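Local coordinates for protein virC2 (Agrobacterium tumefaciens, PDB 2RH3) that enhances T-DNA transfer and virulence, probably by binding DNA through the C-terminal ribbon-helix-helix domain modelled here, at residues A[88-92]-A[93-97]. Residues are numbered along the deposited sequence; the frame is centred on the assembly and turned at random.
Sequences HFDPL and GLETA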
ATOM      1  N   HIS A  88      -4.752  13.458   6.724  1.00 21.22           N
ATOM      2  CA  HIS A  88      -5.686  12.963   5.730  1.00 21.77           C
ATOM      3  C   HIS A  88      -6.318  11.626   6.089  1.00 21.46           C
ATOM      4  O   HIS A  88      -7.535  11.473   6.003  1.00 22.16           O
ATOM      5  CB  HIS A  88      -4.988  12.858   4.371  1.00 22.03           C
ATOM      6  CG  HIS A  88      -5.846  12.275   3.298  1.00 23.75           C
ATOM      7  ND1 HIS A  88      -6.920  12.947   2.759  1.00 26.07           N
ATOM      8  CD2 HIS A  88      -5.778  11.089   2.649  1.00 27.20           C
ATOM      9  CE1 HIS A  88      -7.482  12.198   1.826  1.00 27.02           C
ATOM     10  NE2 HIS A  88      -6.810  11.063   1.744  1.00 27.31           N
ATOM     11  N   PHE A  89      -5.489  10.669   6.492  1.00 21.30           N
ATOM     12  CA  PHE A  89      -5.947   9.317   6.810  1.00 21.14           C
ATOM     13  C   PHE A  89      -6.494   9.183   8.226  1.00 20.94           C
ATOM     14  O   PHE A  89      -7.205   8.227   8.517  1.00 21.17           O
ATOM     15  CB  PHE A  89      -4.834   8.296   6.581  1.00 21.04           C
ATOM     16  CG  PHE A  89      -4.468   8.121   5.125  1.00 20.99           C
ATOM     17  CD1 PHE A  89      -5.371   7.554   4.229  1.00 21.52           C
ATOM     18  CD2 PHE A  89      -3.233   8.542   4.656  1.00 21.14           C
ATOM     19  CE1 PHE A  89      -5.031   7.403   2.877  1.00 23.18           C
ATOM     20  CE2 PHE A  89      -2.884   8.398   3.316  1.00 21.83           C
ATOM     21  CZ  PHE A  89      -3.783   7.839   2.428  1.00 22.39           C
ATOM     22  N   ASP A  90      -6.167  10.159   9.073  1.00 20.93           N
ATOM     23  CA  ASP A  90      -6.564  10.178  10.491  1.00 20.97           C
ATOM     24  C   ASP A  90      -7.035  11.591  10.864  1.00 20.65           C
ATOM     25  O   ASP A  90      -6.502  12.207  11.796  1.00 20.05           O
ATOM     26  CB  ASP A  90      -5.373   9.735  11.353  1.00 21.02           C
ATOM     27  CG  ASP A  90      -5.737   9.525  12.815  1.00 22.44           C
ATOM     28  OD1 ASP A  90      -6.938   9.363  13.131  1.00 23.27           O
ATOM     29  OD2 ASP A  90      -4.811   9.514  13.657  1.00 24.94           O
ATOM     30  N   PRO A  91      -8.046  12.116  10.139  1.00 20.49           N
ATOM     31  CA  PRO A  91      -8.405  13.529  10.227  1.00 20.24           C
ATOM     32  C   PRO A  91      -8.870  13.992  11.620  1.00 19.80           C
ATOM     33  O   PRO A  91      -8.831  15.191  11.921  1.00 19.74           O
ATOM     34  CB  PRO A  91      -9.554  13.660   9.218  1.00 20.44           C
ATOM     35  CG  PRO A  91     -10.094  12.299   9.067  1.00 21.06           C
ATOM     36  CD  PRO A  91      -8.921  11.393   9.192  1.00 20.99           C
ATOM     37  N   LEU A  92      -9.294  13.038  12.447  1.00 18.81           N
ATOM     38  CA  LEU A  92      -9.785  13.327  13.800  1.00 19.15           C
ATOM     39  C   LEU A  92      -8.750  12.975  14.875  1.00 18.15           C
ATOM     40  O   LEU A  92      -8.947  13.278  16.060  1.00 17.73           O
ATOM     41  CB  LEU A  92     -11.080  12.553  14.044  1.00 19.69           C
ATOM     42  CG  LEU A  92     -12.318  12.897  13.201  1.00 21.94           C
ATOM     43  CD1 LEU A  92     -13.427  11.907  13.504  1.00 24.18           C
ATOM     44  CD2 LEU A  92     -12.795  14.313  13.447  1.00 25.39           C
ATOM     45  N   GLY A  93      -7.652  12.352  14.447  1.00 17.13           N
ATOM     46  CA  GLY A  93      -6.591  11.900  15.354  1.00 17.35           C
ATOM     47  C   GLY A  93      -6.981  10.733  16.245  1.00 17.11           C
ATOM     48  O   GLY A  93      -6.370  10.514  17.291  1.00 16.96           O
ATOM     49  N   LEU A  94      -7.985   9.971  15.816  1.00 17.26           N
ATOM     50  CA  LEU A  94      -8.541   8.863  16.602  1.00 17.63           C
ATOM     51  C   LEU A  94      -8.064   7.464  16.184  1.00 18.26           C
ATOM     52  O   LEU A  94      -8.311   6.492  16.890  1.00 17.95           O
ATOM     53  CB  LEU A  94     -10.068   8.904  16.537  1.00 17.41           C
ATOM     54  CG  LEU A  94     -10.769  10.207  16.919  1.00 18.43           C
ATOM     55  CD1 LEU A  94     -12.258  10.112  16.660  1.00 20.39           C
ATOM     56  CD2 LEU A  94     -10.493  10.563  18.375  1.00 17.16           C
ATOM     57  N   GLU A  95      -7.378   7.356  15.048  1.00 18.98           N
ATOM     58  CA  GLU A  95      -6.936   6.044  14.568  1.00 19.66           C
ATOM     59  C   GLU A  95      -5.699   5.592  15.344  1.00 19.94           C
ATOM     60  O   GLU A  95      -4.815   6.407  15.650  1.00 20.05           O
ATOM     61  CB  GLU A  95      -6.615   6.072  13.057  1.00 20.28           C
ATOM     62  CG  GLU A  95      -7.802   6.390  12.135  1.00 22.32           C
ATOM     63  CD  GLU A  95      -8.841   5.269  12.050  0.50 24.19           C
ATOM     64  OE1 GLU A  95      -8.522   4.107  12.375  0.50 24.00           O
ATOM     65  OE2 GLU A  95      -9.991   5.558  11.651  0.50 26.03           O
ATOM     66  N   THR A  96      -5.635   4.302  15.659  1.00 19.77           N
ATOM     67  CA  THR A  96      -4.418   3.709  16.213  1.00 20.17           C
ATOM     68  C   THR A  96      -3.284   3.749  15.178  1.00 20.93           C
ATOM     69  O   THR A  96      -3.541   3.864  13.976  1.00 20.34           O
ATOM     70  CB  THR A  96      -4.628   2.242  16.646  1.00 20.42           C
ATOM     71  OG1 THR A  96      -4.904   1.427  15.499  1.00 21.03           O
ATOM     72  CG2 THR A  96      -5.761   2.110  17.663  1.00 20.52           C
ATOM     73  N   ALA A  97      -2.042   3.654  15.657  1.00 21.61           N
ATOM     74  CA  ALA A  97      -0.869   3.532  14.778  1.00 22.58           C
ATOM     75  C   ALA A  97      -1.024   2.404  13.758  1.00 22.85           C
ATOM     76  O   ALA A  97      -0.701   2.585  12.575  1.00 22.90           O
ATOM     77  CB  ALA A  97       0.396   3.326  15.602  1.00 22.96           C
TER
HETATM   78  O   HOH W   1      -3.054   7.572  13.917  1.00 46.29           O
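The carboxylate of Asp-90 reaches across the loop to the backbone of Glu-95. Its OD1 accepts the Glu-95 N-H at 2.8 Å in a nearly straight bond (163°), the donor arriving from above the carboxylate plane. Leu-94 N lies 2.9 Å from the same OD1. The other oxygen, OD2, accepts a hydrogen bond from a water at 2.6 Å, and the same water donates another to Glu-95 O at 2.7 Å, so the carboxylate of the buried Asp-90 engages the N-H of Glu-95 directly and its C=O through the water. With chi1 at -172°, CG of Asp-90 stands opposite its own N and extends toward the loop.

In the backbone, Gly-93 N binds Asp-90 O at 2.9 Å and closes a type I beta turn.

Among carbon contacts, CB and CG of Glu-95 lie against Asp-90 OD1, CG at 3.3 Å, while the chain bends at chi2 (-71°) and its end leads off, leaving Glu-95 OE2 5.1 Å from Asp-90 OD1, a separation that probably eases the repulsion of like charges. Between two exposed side chains, Leu-92 CB touches Leu-94 CG at 3.7 Å.

The whole connects helix 79-89 to helix 97-118 in this ribbon-helix-helix domain. Helix 79-89 ends just before Asp-90, whose OD2 also makes a weak, long ion pair with Arg-86; Thr-96 N-caps helix 97-118 through Ala-99 N, and Phe-89 packs on that helix at Phe-100, Lys-103 and Ala-107.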